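Local coordinates for peptidoglycan N-acetylglucosamine deacetylase (Bacillus cereus, PDB 5N1P), which catalyses removal of the acetyl group from N-acetylglucosamine residues of peptidoglycan, using a divalent metal ion such as zinc, at residues S128-Y133 and I145-V149; T22-A28 and V173-L177; P12-A17 and L45-E49. All coordinates share one frame; numbering follows the deposited sequence.

Contact 1. Residues S128-Y133 and I145-V149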
loop_
_atom_site.group_PDB
_atom_site.type_symbol
_atom_site.label_atom_id
_atom_site.label_comp_id
_atom_site.label_asym_id
_atom_site.label_seq_id
_atom_site.Cartn_x
_atom_site.Cartn_y
_atom_site.Cartn_z
ATOM N N SER A 128 10.878 -2.720 -0.394
ATOM C CA SER A 128 11.275 -4.011 -0.955
ATOM C C SER A 128 12.224 -3.879 -2.142
ATOM O O SER A 128 12.829 -4.867 -2.569
ATOM C CB SER A 128 10.034 -4.791 -1.396
ATOM O OG SER A 128 9.446 -4.172 -2.528
ATOM N N LEU A 129 12.327 -2.665 -2.686
ATOM C CA LEU A 129 13.138 -2.414 -3.883
ATOM C C LEU A 129 12.704 -3.273 -5.061
ATOM O O LEU A 129 13.497 -3.553 -5.959
ATOM C CB LEU A 129 14.625 -2.655 -3.590
ATOM C CG LEU A 129 15.222 -1.756 -2.512
ATOM C CD1 LEU A 129 16.662 -2.178 -2.205
ATOM C CD2 LEU A 129 15.172 -0.299 -2.950
ATOM N N ASP A 130 11.436 -3.680 -5.077
ATOM C CA ASP A 130 10.984 -4.631 -6.088
ATOM C C ASP A 130 11.159 -4.093 -7.518
ATOM O O ASP A 130 11.380 -4.863 -8.448
ATOM C CB ASP A 130 9.528 -5.065 -5.813
ATOM C CG ASP A 130 8.547 -3.905 -5.721
ATOM O OD1 ASP A 130 8.958 -2.730 -5.642
ATOM O OD2 ASP A 130 7.340 -4.209 -5.701
ATOM N N TRP A 131 11.128 -2.771 -7.676
ATOM C CA TRP A 131 11.331 -2.150 -8.985
ATOM C C TRP A 131 12.728 -2.386 -9.561
ATOM O O TRP A 131 12.930 -2.291 -10.773
ATOM C CB TRP A 131 11.079 -0.641 -8.909
ATOM C CG TRP A 131 12.056 0.092 -8.031
ATOM C CD1 TRP A 131 11.923 0.332 -6.690
ATOM C CD2 TRP A 131 13.291 0.715 -8.428
ATOM N NE1 TRP A 131 13.006 1.031 -6.230
ATOM C CE2 TRP A 131 13.855 1.288 -7.273
ATOM C CE3 TRP A 131 13.983 0.821 -9.640
ATOM C CZ2 TRP A 131 15.073 1.973 -7.295
ATOM C CZ3 TRP A 131 15.190 1.515 -9.667
ATOM C CH2 TRP A 131 15.723 2.080 -8.497
ATOM N N ARG A 132 13.703 -2.671 -8.701
ATOM C CA ARG A 132 15.076 -2.901 -9.159
ATOM C C ARG A 132 15.174 -4.117 -10.070
ATOM O O ARG A 132 16.074 -4.221 -10.899
ATOM C CB ARG A 132 16.026 -3.097 -7.979
ATOM C CG ARG A 132 16.445 -1.825 -7.279
ATOM C CD ARG A 132 17.713 -2.082 -6.510
ATOM N NE ARG A 132 18.104 -0.956 -5.668
ATOM C CZ ARG A 132 19.100 -1.004 -4.792
ATOM N NH1 ARG A 132 19.805 -2.118 -4.651
ATOM N NH2 ARG A 132 19.391 0.064 -4.059
ATOM N N TYR A 133 14.244 -5.048 -9.910
ATOM C CA TYR A 133 14.339 -6.302 -10.622
ATOM C C TYR A 133 13.244 -6.413 -11.676
ATOM O O TYR A 133 12.927 -7.503 -12.126
ATOM C CB TYR A 133 14.302 -7.459 -9.618
ATOM C CG TYR A 133 15.113 -7.127 -8.376
ATOM C CD1 TYR A 133 14.489 -6.706 -7.213
ATOM C CD2 TYR A 133 16.503 -7.185 -8.394
ATOM C CE1 TYR A 133 15.217 -6.374 -6.087
ATOM C CE2 TYR A 133 17.247 -6.850 -7.271
ATOM C CZ TYR A 133 16.590 -6.443 -6.124
ATOM O OH TYR A 133 17.302 -6.113 -4.995
ATOM N N ILE A 145 13.960 -10.024 -3.647
ATOM C CA ILE A 145 13.007 -9.129 -3.001
ATOM C C ILE A 145 12.680 -9.610 -1.591
ATOM O O ILE A 145 12.633 -8.819 -0.641
ATOM C CB ILE A 145 11.732 -9.016 -3.840
ATOM C CG1 ILE A 145 12.051 -8.282 -5.134
ATOM C CG2 ILE A 145 10.631 -8.285 -3.070
ATOM C CD1 ILE A 145 10.965 -8.414 -6.189
ATOM N N ALA A 146 12.486 -10.917 -1.445
ATOM C CA ALA A 146 12.189 -11.475 -0.142
ATOM C C ALA A 146 13.340 -11.195 0.831
ATOM O O ALA A 146 13.104 -10.791 1.969
ATOM C CB ALA A 146 11.908 -12.965 -0.247
ATOM N N GLN A 147 14.586 -11.364 0.390
ATOM C CA GLN A 147 15.692 -11.098 1.308
ATOM C C GLN A 147 15.824 -9.598 1.595
ATOM O O GLN A 147 16.265 -9.221 2.676
ATOM C CB GLN A 147 17.021 -11.663 0.787
ATOM C CG GLN A 147 17.526 -11.082 -0.515
ATOM C CD GLN A 147 19.033 -11.206 -0.652
ATOM O OE1 GLN A 147 19.759 -11.158 0.339
ATOM N NE2 GLN A 147 19.506 -11.408 -1.874
ATOM N N ASN A 148 15.442 -8.744 0.646
ATOM C CA ASN A 148 15.450 -7.301 0.902
ATOM C C ASN A 148 14.528 -6.969 2.057
ATOM O O ASN A 148 14.879 -6.198 2.949
ATOM C CB ASN A 148 15.026 -6.504 -0.325
ATOM C CG ASN A 148 16.053 -6.538 -1.442
ATOM O OD1 ASN A 148 17.203 -6.954 -1.254
ATOM N ND2 ASN A 148 15.634 -6.092 -2.624
ATOM N N VAL A 149 13.344 -7.565 2.038
ATOM C CA VAL A 149 12.372 -7.357 3.099
ATOM C C VAL A 149 12.803 -8.005 4.412
ATOM O O VAL A 149 12.824 -7.341 5.453
ATOM C CB VAL A 149 10.994 -7.899 2.703
ATOM C CG1 VAL A 149 10.029 -7.819 3.886
ATOM C CG2 VAL A 149 10.458 -7.108 1.529
#
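Asn148 ND2 gives both of its hydrogens to the loop 128-133: one to Tyr133 OH at 2.9 Å, nearly straight, the other to Ser128 O at 3.1 Å. Both acceptors lie close to the amide plane, so the pair of bonds fixes the rotation of the carboxamide about chi2. The donor stands above the carbonyl plane of Ser128, 37° out of it, and meets the phenol near the plane of the Tyr133 ring, with ring and amide planes turned 36° apart. With CG anti to its carbonyl carbon (chi1 -70°), Asn148 sends the amide off the helix toward the loop, where Leu129 CB also lies against ND2.

Beside this polar pair Ile145, one helical turn earlier, meets the loop with three carbons. CG1 touches Tyr133 CD1 at 3.6 Å, the two side chains running past each other in opposite directions; CD1 reaches Asp130 CB at 3.7 Å; and CG2 meets Ser128 CB. Val149 CG2 closes on the same Ser128 CB at 3.8 Å. Ser128 OG accepts from Asp130 N in an ST turn and also bonds to Leu161 O.

The carboxylate of Asp130 leads away from the helix. Its OD1 is hydrogen-bonded to ND1 of His163, the probable proton donor, and its OD2 to Ser169 OG, an arrangement consistent with Asp130 orienting the imidazole from the second shell. The contact thus holds the loop after strand 126-127 onto helix 138-152, which the same loop leads into. Ile145 and Val149 also pack on helix 167-182, and Val149 and Ser128 reach strand 157-163, which ends at His163.

Contact 2. Residues T22-A28 and V173-L177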
loop_
_atom_site.group_PDB
_atom_site.type_symbol
_atom_site.label_atom_id
_atom_site.label_comp_id
_atom_site.label_asym_id
_atom_site.label_seq_id
_atom_site.Cartn_x
_atom_site.Cartn_y
_atom_site.Cartn_z
ATOM N N THR A 22 -2.922 -16.078 -2.692
ATOM C CA THR A 22 -1.747 -16.388 -1.889
ATOM C C THR A 22 -1.932 -15.912 -0.446
ATOM O O THR A 22 -1.635 -16.643 0.500
ATOM C CB THR A 22 -0.480 -15.757 -2.508
ATOM O OG1 THR A 22 -0.246 -16.354 -3.793
ATOM C CG2 THR A 22 0.739 -15.982 -1.616
ATOM N N LEU A 23 -2.443 -14.693 -0.281
ATOM C CA LEU A 23 -2.688 -14.150 1.049
ATOM C C LEU A 23 -3.702 -15.009 1.817
ATOM O O LEU A 23 -3.506 -15.314 2.997
ATOM C CB LEU A 23 -3.175 -12.701 0.948
ATOM C CG LEU A 23 -2.102 -11.728 0.433
ATOM C CD1 LEU A 23 -2.711 -10.373 0.093
ATOM C CD2 LEU A 23 -0.986 -11.591 1.469
ATOM N N LYS A 24 -4.767 -15.419 1.133
ATOM C CA LYS A 24 -5.805 -16.243 1.750
ATOM C C LYS A 24 -5.270 -17.607 2.182
ATOM O O LYS A 24 -5.614 -18.099 3.259
ATOM C CB LYS A 24 -6.984 -16.428 0.792
ATOM C CG LYS A 24 -8.147 -17.208 1.398
ATOM C CD LYS A 24 -9.257 -17.427 0.389
ATOM C CE LYS A 24 -9.896 -16.113 -0.030
ATOM N NZ LYS A 24 -11.084 -16.335 -0.902
ATOM N N GLN A 25 -4.425 -18.206 1.347
ATOM C CA GLN A 25 -3.833 -19.516 1.636
ATOM C C GLN A 25 -2.904 -19.489 2.852
ATOM O O GLN A 25 -2.636 -20.531 3.459
ATOM C CB GLN A 25 -3.081 -20.028 0.405
ATOM C CG GLN A 25 -4.007 -20.519 -0.707
ATOM C CD GLN A 25 -3.326 -20.595 -2.061
ATOM O OE1 GLN A 25 -2.113 -20.423 -2.168
ATOM N NE2 GLN A 25 -4.108 -20.856 -3.104
ATOM N N HIS A 26 -2.427 -18.298 3.212
ATOM C CA HIS A 26 -1.593 -18.137 4.407
ATOM C C HIS A 26 -2.317 -17.356 5.505
ATOM O O HIS A 26 -1.696 -16.955 6.490
ATOM C CB HIS A 26 -0.280 -17.426 4.069
ATOM C CG HIS A 26 0.615 -18.197 3.149
ATOM N ND1 HIS A 26 0.464 -18.182 1.778
ATOM C CD2 HIS A 26 1.682 -18.990 3.400
ATOM C CE1 HIS A 26 1.394 -18.939 1.226
ATOM N NE2 HIS A 26 2.146 -19.443 2.189
ATOM N N ASP A 27 -3.621 -17.149 5.325
ATOM C CA ASP A 27 -4.450 -16.383 6.257
ATOM C C ASP A 27 -3.792 -15.068 6.661
ATOM O O ASP A 27 -3.771 -14.696 7.835
ATOM C CB ASP A 27 -4.777 -17.220 7.497
ATOM C CG ASP A 27 -5.653 -18.416 7.175
ATOM O OD1 ASP A 27 -6.767 -18.210 6.647
ATOM O OD2 ASP A 27 -5.230 -19.561 7.445
ATOM N N ALA A 28 -3.240 -14.376 5.672
ATOM C CA ALA A 28 -2.608 -13.088 5.895
ATOM C C ALA A 28 -3.526 -11.984 5.390
ATOM O O ALA A 28 -4.205 -12.164 4.383
ATOM C CB ALA A 28 -1.269 -13.021 5.189
ATOM N N VAL A 173 5.928 -12.934 -2.278
ATOM C CA VAL A 173 5.120 -12.882 -1.069
ATOM C C VAL A 173 5.142 -14.187 -0.234
ATOM O O VAL A 173 5.278 -14.106 0.986
ATOM C CB VAL A 173 3.682 -12.451 -1.424
ATOM C CG1 VAL A 173 2.755 -12.610 -0.236
ATOM C CG2 VAL A 173 3.716 -10.995 -1.837
ATOM N N PRO A 174 5.068 -15.381 -0.865
ATOM C CA PRO A 174 5.160 -16.572 -0.006
ATOM C C PRO A 174 6.430 -16.624 0.860
ATOM O O PRO A 174 6.328 -16.936 2.047
ATOM C CB PRO A 174 5.145 -17.733 -1.011
ATOM C CG PRO A 174 4.359 -17.204 -2.147
ATOM C CD PRO A 174 4.753 -15.747 -2.259
ATOM N N ALA A 175 7.590 -16.299 0.293
ATOM C CA ALA A 175 8.840 -16.330 1.059
ATOM C C ALA A 175 8.897 -15.228 2.118
ATOM O O ALA A 175 9.524 -15.394 3.166
ATOM C CB ALA A 175 10.032 -16.222 0.130
ATOM N N ILE A 176 8.264 -14.094 1.827
ATOM C CA ILE A 176 8.200 -13.010 2.791
ATOM C C ILE A 176 7.330 -13.416 3.972
ATOM O O ILE A 176 7.685 -13.181 5.128
ATOM C CB ILE A 176 7.641 -11.719 2.158
ATOM C CG1 ILE A 176 8.661 -11.110 1.196
ATOM C CG2 ILE A 176 7.269 -10.706 3.235
ATOM C CD1 ILE A 176 8.075 -10.014 0.327
ATOM N N LEU A 177 6.181 -14.020 3.675
ATOM C CA LEU A 177 5.263 -14.459 4.718
ATOM C C LEU A 177 5.943 -15.479 5.631
ATOM O O LEU A 177 5.934 -15.331 6.853
ATOM C CB LEU A 177 3.990 -15.045 4.104
ATOM C CG LEU A 177 3.095 -14.032 3.378
ATOM C CD1 LEU A 177 1.945 -14.713 2.651
ATOM C CD2 LEU A 177 2.555 -13.011 4.352
#
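Leu177 CD1 lies over one face of the His26 ring, 4.1 Å from its centroid and 29° off the ring normal, a CH-pi contact. The other branch, CD2, meets Ala28 CB at 3.9 Å, so the fork of Leu177 spans the two residues on either side of Asp27. One turn back along the helix, Val173 CG1 stands 4.2 Å from Leu23 CD2 and touches Thr22 CG2 as well. That methyl, set anti to the backbone N of Thr22, rests on Pro174 CG at 3.9 Å, the threonine and the proline ring crossing at about a right angle. The hydroxyl of Thr22 is turned to its own helix, where OG1 bonds to Glu18 O.

The pose of the imidazole is set from within its own segment. His26 ND1 donates to Thr22 O at 2.9 Å, with an N-H...O angle of 174° and the oxygen in the ring plane; this holds the ring folded back along the helix and fixes which face Leu177 meets. The backbone is held too: Leu23 O accepts from His26 N and Ala28 N on opposite faces of its plane.

Further out, Leu177 and Ala28 both pack on Phe187 of strand 185-187, while Val173 rests on Phe8 of strand 2-9. Lys181 of helix 167-182 bonds to His26 O. Ala28 N to Leu23 O and Asp27 N to Lys24 O, with Asp27 the C-prime residue at positive phi, form a Schellman motif ending helix 16-25; apolar side chains and the His26 ring join it to helix 167-182 within the NodB homology fold.

Contact 3. Residues P12-A17 and L45-E49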
loop_
_atom_site.group_PDB
_atom_site.type_symbol
_atom_site.label_atom_id
_atom_site.label_comp_id
_atom_site.label_asym_id
_atom_site.label_seq_id
_atom_site.Cartn_x
_atom_site.Cartn_y
_atom_site.Cartn_z
ATOM N N PRO A 12 -5.578 -1.953 -8.818
ATOM C CA PRO A 12 -5.366 -3.383 -9.092
ATOM C C PRO A 12 -4.822 -3.658 -10.483
ATOM O O PRO A 12 -4.725 -2.767 -11.338
ATOM C CB PRO A 12 -6.771 -3.999 -8.954
ATOM C CG PRO A 12 -7.614 -2.950 -8.275
ATOM C CD PRO A 12 -7.008 -1.626 -8.671
ATOM N N GLY A 13 -4.467 -4.910 -10.716
ATOM C CA GLY A 13 -3.890 -5.287 -11.992
ATOM C C GLY A 13 -4.024 -6.774 -12.214
ATOM O O GLY A 13 -4.698 -7.464 -11.454
ATOM N N LYS A 14 -3.355 -7.268 -13.248
ATOM C CA LYS A 14 -3.529 -8.650 -13.682
ATOM C C LYS A 14 -2.855 -9.708 -12.795
ATOM O O LYS A 14 -2.986 -10.899 -13.060
ATOM C CB LYS A 14 -3.021 -8.797 -15.121
ATOM C CG LYS A 14 -1.558 -8.469 -15.307
ATOM C CD LYS A 14 -1.147 -8.688 -16.760
ATOM C CE LYS A 14 0.317 -8.346 -16.996
ATOM N NZ LYS A 14 0.620 -6.905 -16.769
ATOM N N TYR A 15 -2.154 -9.288 -11.747
ATOM C CA TYR A 15 -1.536 -10.250 -10.828
ATOM C C TYR A 15 -2.219 -10.220 -9.467
ATOM O O TYR A 15 -1.832 -10.951 -8.556
ATOM C CB TYR A 15 -0.039 -9.965 -10.653
ATOM C CG TYR A 15 0.722 -9.885 -11.954
ATOM C CD1 TYR A 15 0.941 -11.023 -12.719
ATOM C CD2 TYR A 15 1.221 -8.674 -12.415
ATOM C CE1 TYR A 15 1.634 -10.959 -13.911
ATOM C CE2 TYR A 15 1.924 -8.600 -13.605
ATOM C CZ TYR A 15 2.117 -9.744 -14.352
ATOM O OH TYR A 15 2.812 -9.679 -15.534
ATOM N N THR A 16 -3.218 -9.358 -9.328
ATOM C CA THR A 16 -3.826 -9.109 -8.024
ATOM C C THR A 16 -4.663 -10.284 -7.527
ATOM O O THR A 16 -4.652 -10.604 -6.336
ATOM C CB THR A 16 -4.665 -7.817 -8.084
ATOM O OG1 THR A 16 -3.784 -6.738 -8.415
ATOM C CG2 THR A 16 -5.328 -7.521 -6.745
ATOM N N ALA A 17 -5.385 -10.943 -8.427
ATOM C CA ALA A 17 -6.183 -12.090 -8.023
ATOM C C ALA A 17 -5.276 -13.195 -7.463
ATOM O O ALA A 17 -5.578 -13.802 -6.436
ATOM C CB ALA A 17 -7.020 -12.607 -9.202
ATOM N N LEU A 45 -11.973 -6.589 -8.550
ATOM C CA LEU A 45 -10.807 -6.855 -7.707
ATOM C C LEU A 45 -10.822 -5.954 -6.476
ATOM O O LEU A 45 -10.385 -6.353 -5.391
ATOM C CB LEU A 45 -9.508 -6.660 -8.490
ATOM C CG LEU A 45 -9.241 -7.771 -9.504
ATOM C CD1 LEU A 45 -8.019 -7.448 -10.348
ATOM C CD2 LEU A 45 -9.072 -9.108 -8.787
ATOM N N VAL A 46 -11.301 -4.728 -6.651
ATOM C CA VAL A 46 -11.472 -3.832 -5.519
ATOM C C VAL A 46 -12.435 -4.454 -4.516
ATOM O O VAL A 46 -12.184 -4.465 -3.310
ATOM C CB VAL A 46 -12.005 -2.446 -5.956
ATOM C CG1 VAL A 46 -12.206 -1.555 -4.740
ATOM C CG2 VAL A 46 -11.070 -1.795 -6.976
ATOM N N LYS A 47 -13.538 -4.990 -5.027
ATOM C CA LYS A 47 -14.540 -5.628 -4.174
ATOM C C LYS A 47 -13.934 -6.805 -3.428
ATOM O O LYS A 47 -14.124 -6.971 -2.218
ATOM C CB LYS A 47 -15.731 -6.093 -5.003
ATOM C CG LYS A 47 -16.876 -6.615 -4.161
ATOM C CD LYS A 47 -18.102 -6.897 -5.020
ATOM C CE LYS A 47 -18.636 -5.611 -5.631
ATOM N NZ LYS A 47 -20.119 -5.490 -5.469
ATOM N N ARG A 48 -13.175 -7.611 -4.149
ATOM C CA ARG A 48 -12.594 -8.789 -3.554
ATOM C C ARG A 48 -11.543 -8.446 -2.477
ATOM O O ARG A 48 -11.495 -9.078 -1.415
ATOM C CB ARG A 48 -11.997 -9.658 -4.658
ATOM C CG ARG A 48 -11.846 -11.062 -4.238
ATOM C CD ARG A 48 -11.124 -11.906 -5.252
ATOM N NE ARG A 48 -10.384 -12.873 -4.472
ATOM C CZ ARG A 48 -9.406 -13.633 -4.926
ATOM N NH1 ARG A 48 -9.059 -13.590 -6.206
ATOM N NH2 ARG A 48 -8.791 -14.442 -4.085
ATOM N N GLU A 49 -10.712 -7.439 -2.739
ATOM C CA GLU A 49 -9.733 -6.991 -1.744
ATOM C C GLU A 49 -10.421 -6.661 -0.426
ATOM O O GLU A 49 -10.028 -7.158 0.636
ATOM C CB GLU A 49 -8.957 -5.770 -2.254
ATOM C CG GLU A 49 -7.910 -6.144 -3.301
ATOM C CD GLU A 49 -7.255 -4.947 -3.979
ATOM O OE1 GLU A 49 -7.499 -3.791 -3.566
ATOM O OE2 GLU A 49 -6.485 -5.184 -4.935
#
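Leu45 reaches from helix 43-51 to the turn that follows the metal-binding Asp10, meeting both ends of the 12-17 segment, Pro12 and Gly13 at one and Thr16 and Ala17 at the other. Its CB lies 3.8 Å from Pro12 CB, the leucine and the proline ring sliding past each other in opposite directions. From there the side chain divides. CD1 lies against the two ends of the turn, 3.5 Å from Gly13 O and a little farther from Thr16 CB, and touches Pro12 CB at 3.9 Å. CD2 goes to the start of helix 16-25, meeting Ala17 CB at 4.1 Å. With CG anti to the carbonyl carbon (chi1 -73°), the fork is turned toward the segment.

Pro12, preceded by a cis peptide bond, also rests its CG on Val46 CG2 at 3.9 Å. Thr16 presents its methyl to helix 43-51, where CG2 lies 3.2 Å from Glu49 OE2, the two side chains crossing at about a right angle. Its hydroxyl oxygen faces back into the turn, accepting from Gly13 N at 3.0 Å and bonding also to Asp164 OD2. The type I turn from Gly13 to Thr16 is closed by Thr16 N to Gly13 O.

At the outer end Arg48 runs beside Ala17, its NH1 3.8 Å from Ala17 CB. The guanidinium is held by others: NE forms a salt bridge with Glu52 and NH2 bonds to Asn21 of helix 16-25. The interface is apolar where Leu45 and Val46 meet Pro12 and Ala17, but sets the buried Glu49 carboxylate and the Gly13 carbonyl against carbon. The turn after Asp10 is probably shaped by its internal bonds and by Asp164, and the helix adds mainly close packing.

From the N terminus, contact 3 is the first to close, returning helix 43-51 to the turn after strand 2-9 by way of strand 31-34. Contact 2 opens on helix 16-25, inside that loop, and closes only at helix 167-182, so the two cross and share helix 16-25. Contact 1 is a short loop nested within contact 2 and in series with contact 3. Contacts 1 and 2 touch directly, Ala146 and Val149 against Ala175 and Ile176, making a row of helices 138-152, 167-182 and 16-25. Contact 3 joins helix 43-51 to the turn before helix 16-25 and to its first residues, its centre about 21 Å from that of contact 1.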